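PDB 3RNR: stage II sporulation E family protein from Thermanaerovibrio acidaminovorans, which is of unknown function but belongs to the PP2C-type phosphatase family, and so probably removes phosphate from phosphoserine or phosphothreonine in other proteins. Local coordinates for residues B[13-26]-B[160-172]. Residues are numbered along the deposited sequence; the frame is centred on the assembly and turned at random.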
ATOM      1  N   CYS B  13       2.415   4.760   5.543  1.00 21.30           N
ATOM      2  CA  CYS B  13       2.219   5.409   4.253  1.00 19.81           C
ATOM      3  C   CYS B  13       3.576   5.625   3.606  1.00 26.33           C
ATOM      4  O   CYS B  13       4.580   5.818   4.293  1.00 24.30           O
ATOM      5  CB  CYS B  13       1.504   6.750   4.417  1.00 22.35           C
ATOM      6  SG  CYS B  13       2.289   7.938   5.578  1.00 25.35           S
ATOM      7  N   VAL B  14       3.614   5.565   2.282  1.00 25.87           N
ATOM      8  CA  VAL B  14       4.865   5.764   1.579  1.00 20.57           C
ATOM      9  C   VAL B  14       4.600   6.388   0.212  1.00 23.02           C
ATOM     10  O   VAL B  14       3.577   6.107  -0.416  1.00 23.50           O
ATOM     11  CB  VAL B  14       5.664   4.429   1.462  1.00 26.99           C
ATOM     12  CG1 VAL B  14       4.788   3.312   0.963  1.00 27.84           C
ATOM     13  CG2 VAL B  14       6.889   4.603   0.547  1.00 34.26           C
ATOM     14  N   VAL B  15       5.505   7.261  -0.218  1.00 19.45           N
ATOM     15  CA  VAL B  15       5.533   7.731  -1.589  1.00 19.17           C
ATOM     16  C   VAL B  15       6.927   7.497  -2.129  1.00 27.92           C
ATOM     17  O   VAL B  15       7.918   7.665  -1.408  1.00 22.54           O
ATOM     18  CB  VAL B  15       5.172   9.242  -1.711  1.00 26.01           C
ATOM     19  CG1 VAL B  15       3.690   9.473  -1.361  1.00 25.14           C
ATOM     20  CG2 VAL B  15       6.095  10.113  -0.814  1.00 23.09           C
ATOM     21  N   VAL B  16       7.002   7.118  -3.399  1.00 22.53           N
ATOM     22  CA  VAL B  16       8.275   6.864  -4.063  1.00 23.25           C
ATOM     23  C   VAL B  16       8.229   7.444  -5.470  1.00 28.74           C
ATOM     24  O   VAL B  16       7.240   7.265  -6.171  1.00 31.64           O
ATOM     25  CB  VAL B  16       8.535   5.345  -4.210  1.00 23.06           C
ATOM     26  CG1 VAL B  16       9.868   5.116  -4.895  1.00 30.22           C
ATOM     27  CG2 VAL B  16       8.539   4.649  -2.839  1.00 22.56           C
ATOM     28  N   ASP B  17       9.281   8.137  -5.891  1.00 24.52           N
ATOM     29  CA  ASP B  17       9.357   8.544  -7.300  1.00 27.33           C
ATOM     30  C   ASP B  17      10.712   8.332  -7.945  1.00 26.76           C
ATOM     31  O   ASP B  17      11.744   8.655  -7.360  1.00 27.97           O
ATOM     32  CB  ASP B  17       8.890   9.985  -7.486  1.00 30.12           C
ATOM     33  CG  ASP B  17       7.460  10.058  -7.998  1.00 42.34           C
ATOM     34  OD1 ASP B  17       6.590  10.593  -7.280  1.00 37.18           O
ATOM     35  OD2 ASP B  17       7.227   9.558  -9.110  1.00 51.53           O
ATOM     36  N   GLY B  18      10.717   7.786  -9.156  1.00 24.82           N
ATOM     37  CA  GLY B  18      11.979   7.575  -9.847  1.00 24.52           C
ATOM     38  C   GLY B  18      12.616   8.916 -10.152  1.00 26.76           C
ATOM     39  O   GLY B  18      11.914   9.934 -10.245  1.00 29.73           O
HETATM   40  N   MSE B  19      13.932   8.927 -10.336  1.00 27.37           N
HETATM   41  CA  MSE B  19      14.619  10.181 -10.615  1.00 35.56           C
HETATM   42  C   MSE B  19      14.550  10.295 -12.128  1.00 36.32           C
HETATM   43  O   MSE B  19      15.231   9.562 -12.856  1.00 32.48           O
HETATM   44  CB  MSE B  19      16.103  10.090 -10.218  1.00 33.53           C
HETATM   45  CG  MSE B  19      16.400   9.847  -8.739  1.00 33.10           C
HETATM   46 SE   MSE B  19      16.487  11.520  -7.835  0.77 53.12          SE
HETATM   47  CE  MSE B  19      18.264  12.113  -8.387  1.00 32.81           C
ATOM     48  N   GLY B  20      13.775  11.261 -12.602  1.00 46.40           N
ATOM     49  CA  GLY B  20      13.471  11.353 -14.017  1.00 47.53           C
ATOM     50  C   GLY B  20      14.628  11.871 -14.848  1.00 48.19           C
ATOM     51  O   GLY B  20      14.635  11.711 -16.066  1.00 53.92           O
ATOM     52  N   GLY B  21      15.601  12.498 -14.194  1.00 40.76           N
ATOM     53  CA  GLY B  21      16.765  13.009 -14.897  1.00 52.77           C
ATOM     54  C   GLY B  21      17.769  11.918 -15.212  1.00 53.35           C
ATOM     55  O   GLY B  21      18.763  12.150 -15.903  1.00 58.64           O
HETATM   56  N   MSE B  22      17.481  10.708 -14.747  1.00 43.70           N
HETATM   57  CA  MSE B  22      18.412   9.602 -14.862  1.00 38.77           C
HETATM   58  C   MSE B  22      17.714   8.440 -15.527  1.00 40.12           C
HETATM   59  O   MSE B  22      16.581   8.575 -15.971  1.00 48.98           O
HETATM   60  CB  MSE B  22      18.916   9.219 -13.479  1.00 45.04           C
HETATM   61  CG  MSE B  22      19.849  10.271 -12.932  1.00 45.58           C
HETATM   62 SE   MSE B  22      19.933  10.261 -11.029  0.75 62.35          SE
HETATM   63  CE  MSE B  22      21.167   8.856 -10.827  1.00 23.65           C
ATOM     64  N   ILE B  23      18.380   7.297 -15.603  1.00 32.96           N
ATOM     65  CA  ILE B  23      17.856   6.198 -16.399  1.00 34.71           C
ATOM     66  C   ILE B  23      16.999   5.224 -15.582  1.00 35.73           C
ATOM     67  O   ILE B  23      17.217   5.037 -14.382  1.00 34.83           O
ATOM     68  CB  ILE B  23      18.959   5.420 -17.139  1.00 39.09           C
ATOM     69  CG1 ILE B  23      19.793   4.610 -16.156  1.00 50.88           C
ATOM     70  CG2 ILE B  23      19.834   6.359 -17.958  1.00 43.98           C
ATOM     71  CD1 ILE B  23      20.282   3.318 -16.751  1.00 62.13           C
ATOM     72  N   ARG B  24      15.980   4.679 -16.241  1.00 28.50           N
ATOM     73  CA  ARG B  24      15.133   3.629 -15.681  1.00 29.06           C
ATOM     74  C   ARG B  24      14.580   4.007 -14.310  1.00 29.46           C
ATOM     75  O   ARG B  24      14.529   3.185 -13.393  1.00 31.14           O
ATOM     76  CB  ARG B  24      15.882   2.293 -15.662  1.00 36.53           C
ATOM     77  CG  ARG B  24      16.298   1.843 -17.077  1.00 47.30           C
ATOM     78  CD  ARG B  24      17.201   0.611 -17.087  1.00 56.33           C
ATOM     79  NE  ARG B  24      16.484  -0.622 -16.778  1.00 69.18           N
ATOM     80  CZ  ARG B  24      17.060  -1.817 -16.693  1.00 73.45           C
ATOM     81  NH1 ARG B  24      16.336  -2.894 -16.399  1.00 71.30           N
ATOM     82  NH2 ARG B  24      18.366  -1.933 -16.892  1.00 68.57           N
ATOM     83  N   GLY B  25      14.134   5.254 -14.192  1.00 28.10           N
ATOM     84  CA  GLY B  25      13.600   5.752 -12.935  1.00 24.46           C
ATOM     85  C   GLY B  25      12.418   4.953 -12.409  1.00 29.46           C
ATOM     86  O   GLY B  25      12.322   4.690 -11.212  1.00 26.03           O
ATOM     87  N   ASP B  26      11.510   4.561 -13.298  1.00 27.81           N
ATOM     88  CA  ASP B  26      10.335   3.807 -12.873  1.00 32.17           C
ATOM     89  C   ASP B  26      10.695   2.428 -12.322  1.00 25.97           C
ATOM     90  O   ASP B  26      10.093   1.967 -11.364  1.00 27.02           O
ATOM     91  CB  ASP B  26       9.336   3.674 -14.030  1.00 41.33           C
ATOM     92  CG  ASP B  26       8.438   4.904 -14.175  1.00 52.59           C
ATOM     93  OD1 ASP B  26       8.667   5.911 -13.460  1.00 51.07           O
ATOM     94  OD2 ASP B  26       7.501   4.862 -15.003  1.00 58.65           O
ATOM     95  N   VAL B 160      -0.084  11.900   9.752  1.00 27.11           N
ATOM     96  CA  VAL B 160       1.110  12.233   8.999  1.00 25.11           C
ATOM     97  C   VAL B 160       0.791  12.188   7.504  1.00 26.17           C
ATOM     98  O   VAL B 160      -0.021  11.367   7.045  1.00 23.21           O
ATOM     99  CB  VAL B 160       2.265  11.261   9.350  1.00 24.54           C
ATOM    100  CG1 VAL B 160       1.851   9.807   9.076  1.00 23.88           C
ATOM    101  CG2 VAL B 160       3.557  11.634   8.591  1.00 22.39           C
ATOM    102  N   LEU B 161       1.431  13.083   6.758  1.00 24.67           N
ATOM    103  CA  LEU B 161       1.277  13.142   5.311  1.00 24.65           C
ATOM    104  C   LEU B 161       2.654  13.110   4.662  1.00 24.33           C
ATOM    105  O   LEU B 161       3.548  13.855   5.069  1.00 22.78           O
ATOM    106  CB  LEU B 161       0.530  14.418   4.913  1.00 24.72           C
ATOM    107  CG  LEU B 161       0.447  14.733   3.413  1.00 33.85           C
ATOM    108  CD1 LEU B 161      -0.683  13.960   2.813  1.00 34.85           C
ATOM    109  CD2 LEU B 161       0.245  16.217   3.186  1.00 38.51           C
ATOM    110  N   VAL B 162       2.831  12.223   3.686  1.00 22.90           N
ATOM    111  CA  VAL B 162       4.042  12.207   2.881  1.00 23.79           C
ATOM    112  C   VAL B 162       3.724  12.643   1.438  1.00 26.69           C
ATOM    113  O   VAL B 162       2.659  12.323   0.897  1.00 23.63           O
ATOM    114  CB  VAL B 162       4.777  10.846   2.936  1.00 24.20           C
ATOM    115  CG1 VAL B 162       5.292  10.562   4.369  1.00 21.56           C
ATOM    116  CG2 VAL B 162       3.868   9.708   2.470  1.00 24.06           C
ATOM    117  N   VAL B 163       4.660  13.360   0.826  1.00 23.37           N
ATOM    118  CA  VAL B 163       4.419  14.065  -0.434  1.00 26.73           C
ATOM    119  C   VAL B 163       5.583  13.885  -1.393  1.00 32.96           C
ATOM    120  O   VAL B 163       6.728  14.072  -0.985  1.00 24.28           O
ATOM    121  CB  VAL B 163       4.361  15.581  -0.189  1.00 30.22           C
ATOM    122  CG1 VAL B 163       3.918  16.303  -1.451  1.00 35.00           C
ATOM    123  CG2 VAL B 163       3.450  15.899   0.958  1.00 36.21           C
ATOM    124  N   SER B 164       5.297  13.504  -2.641  1.00 25.36           N
ATOM    125  CA  SER B 164       6.283  13.565  -3.726  1.00 26.10           C
ATOM    126  C   SER B 164       5.736  14.444  -4.834  1.00 30.31           C
ATOM    127  O   SER B 164       4.708  14.138  -5.439  1.00 30.31           O
ATOM    128  CB  SER B 164       6.532  12.163  -4.274  1.00 29.27           C
ATOM    129  OG  SER B 164       7.346  12.202  -5.430  1.00 31.59           O
ATOM    130  N   ASP B 165       6.301  15.631  -4.946  1.00 30.59           N
ATOM    131  CA  ASP B 165       6.065  16.581  -6.032  1.00 29.80           C
ATOM    132  C   ASP B 165       7.123  16.973  -7.068  1.00 34.37           C
ATOM    133  O   ASP B 165       6.971  18.040  -7.660  1.00 31.46           O
ATOM    134  CB  ASP B 165       5.156  17.738  -5.604  1.00 34.38           C
ATOM    135  CG  ASP B 165       5.806  18.633  -4.627  1.00 35.20           C
ATOM    136  OD1 ASP B 165       7.002  18.403  -4.347  1.00 34.39           O
ATOM    137  OD2 ASP B 165       5.129  19.570  -4.165  1.00 35.85           O
ATOM    138  N   GLY B 166       8.282  16.316  -7.090  1.00 34.14           N
ATOM    139  CA  GLY B 166       9.408  16.803  -7.886  1.00 31.34           C
ATOM    140  C   GLY B 166       9.091  17.020  -9.359  1.00 35.03           C
ATOM    141  O   GLY B 166       8.269  16.323  -9.937  1.00 41.60           O
ATOM    142  N   VAL B 167       9.750  17.993  -9.978  1.00 45.65           N
ATOM    143  CA  VAL B 167       9.488  18.300 -11.379  1.00 48.77           C
ATOM    144  C   VAL B 167       9.948  17.159 -12.293  1.00 57.09           C
ATOM    145  O   VAL B 167       9.433  16.991 -13.404  1.00 56.28           O
ATOM    146  CB  VAL B 167      10.180  19.621 -11.795  1.00 58.09           C
ATOM    147  CG1 VAL B 167      11.694  19.490 -11.672  1.00 58.79           C
ATOM    148  CG2 VAL B 167       9.786  20.014 -13.208  1.00 61.78           C
ATOM    149  N   TYR B 168      10.908  16.377 -11.801  1.00 60.54           N
ATOM    150  CA  TYR B 168      11.554  15.304 -12.561  1.00 67.41           C
ATOM    151  C   TYR B 168      10.666  14.067 -12.773  1.00 63.56           C
ATOM    152  O   TYR B 168      11.062  13.124 -13.453  1.00 64.98           O
ATOM    153  CB  TYR B 168      12.856  14.882 -11.858  1.00 76.15           C
ATOM    154  CG  TYR B 168      12.663  14.457 -10.409  1.00 67.42           C
ATOM    155  CD1 TYR B 168      12.137  13.207 -10.093  1.00 59.91           C
ATOM    156  CD2 TYR B 168      12.992  15.313  -9.358  1.00 64.29           C
ATOM    157  CE1 TYR B 168      11.942  12.818  -8.764  1.00 56.73           C
ATOM    158  CE2 TYR B 168      12.801  14.932  -8.025  1.00 45.17           C
ATOM    159  CZ  TYR B 168      12.283  13.685  -7.743  1.00 51.53           C
ATOM    160  OH  TYR B 168      12.092  13.306  -6.438  1.00 56.78           O
ATOM    161  N   ARG B 169       9.483  14.062 -12.168  1.00 57.62           N
ATOM    162  CA  ARG B 169       8.644  12.862 -12.126  1.00 51.30           C
ATOM    163  C   ARG B 169       8.126  12.381 -13.482  1.00 50.53           C
ATOM    164  O   ARG B 169       7.775  13.183 -14.352  1.00 54.56           O
ATOM    165  CB  ARG B 169       7.482  13.066 -11.148  1.00 44.24           C
ATOM    166  CG  ARG B 169       7.941  13.194  -9.705  1.00 40.65           C
ATOM    167  CD  ARG B 169       6.973  14.022  -8.870  1.00 43.27           C
ATOM    168  NE  ARG B 169       5.691  13.366  -8.654  1.00 51.86           N
ATOM    169  CZ  ARG B 169       4.517  13.961  -8.832  1.00 55.27           C
ATOM    170  NH1 ARG B 169       3.394  13.289  -8.615  1.00 50.53           N
ATOM    171  NH2 ARG B 169       4.468  15.226  -9.229  1.00 45.27           N
ATOM    172  N   SER B 170       8.097  11.060 -13.656  1.00 51.23           N
ATOM    173  CA  SER B 170       7.458  10.441 -14.818  1.00 51.15           C
ATOM    174  C   SER B 170       5.948  10.691 -14.736  1.00 51.96           C
ATOM    175  O   SER B 170       5.383  10.749 -13.644  1.00 44.45           O
ATOM    176  CB  SER B 170       7.745   8.931 -14.857  1.00 51.53           C
ATOM    177  OG  SER B 170       7.277   8.271 -13.675  1.00 44.11           O
ATOM    178  N   LEU B 171       5.295  10.826 -15.886  1.00 63.20           N
ATOM    179  CA  LEU B 171       3.867  11.136 -15.916  1.00 66.57           C
ATOM    180  C   LEU B 171       2.997   9.889 -15.736  1.00 59.91           C
ATOM    181  O   LEU B 171       3.094   8.932 -16.505  1.00 64.95           O
ATOM    182  CB  LEU B 171       3.502  11.865 -17.215  1.00 72.46           C
ATOM    183  CG  LEU B 171       4.357  13.101 -17.518  1.00 84.85           C
ATOM    184  CD1 LEU B 171       3.826  13.847 -18.736  1.00 91.25           C
ATOM    185  CD2 LEU B 171       4.430  14.023 -16.308  1.00 84.65           C
ATOM    186  N   HIS B 172       2.149   9.908 -14.714  1.00 52.65           N
ATOM    187  CA  HIS B 172       1.235   8.803 -14.452  1.00 50.49           C
ATOM    188  C   HIS B 172      -0.078   9.314 -13.867  1.00 50.52           C
ATOM    189  O   HIS B 172      -0.120  10.388 -13.258  1.00 45.37           O
ATOM    190  CB  HIS B 172       1.865   7.800 -13.476  1.00 52.86           C
ATOM    191  CG  HIS B 172       2.975   6.990 -14.070  1.00 55.72           C
ATOM    192  ND1 HIS B 172       2.751   5.920 -14.904  1.00 58.07           N
ATOM    193  CD2 HIS B 172       4.322   7.093 -13.940  1.00 58.40           C
ATOM    194  CE1 HIS B 172       3.911   5.397 -15.272  1.00 63.18           C
ATOM    195  NE2 HIS B 172       4.877   6.091 -14.698  1.00 60.44           N
TER
HETATM  196  O   HOH W   1       9.299   9.573 -11.440  1.00 40.24           O
HETATM  197  O   HOH W   2       5.240  10.148 -11.035  1.00 64.11           O
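Cys13 packs against Val160 and Val162, and Val15 against Val162, where strand 13-18 runs nearly parallel (8°) to strand 160-164 of the other sheet. This end is buried, apolar and tight: Cys13 SG lies 3.9 Å from Val162 CG2, and Val15 CG1 touches the same methyl. Polar groups take over at Asp17. Its OD1 accepts a 2.6 Å bond from Ser164 OG, brought across by its placement anti to the backbone N (chi1 173°), and a 3.2 Å salt bridge from Arg169 NE, which arrives from above the carboxylate; Thr205 holds the far end of that guanidinium. The Tyr168 ring turns its edge to Gly18 O, while the selenium of selenomethionine Met19 stands distantly over one face, 4.9 Å from the centroid. The outer end is wetter and looser. Water 1 links Asp17 OD2 and Gly18 O to Ser170 N, and Asp26 receives Ser170 OG on OD1 and His172 NE2 on OD2 (2.9 Å); His172 ND1 bonds Asp9 of the second subunit. A glycerol, probably from the crystallisation liquor, bonds Asp17 OD2 and Gly18 N. Asp17 to Gly21 forms the DGxGG motif of the PP2C beta-sandwich, whose Asp carboxylate and Gly carbonyl bind metals in relatives and probably here.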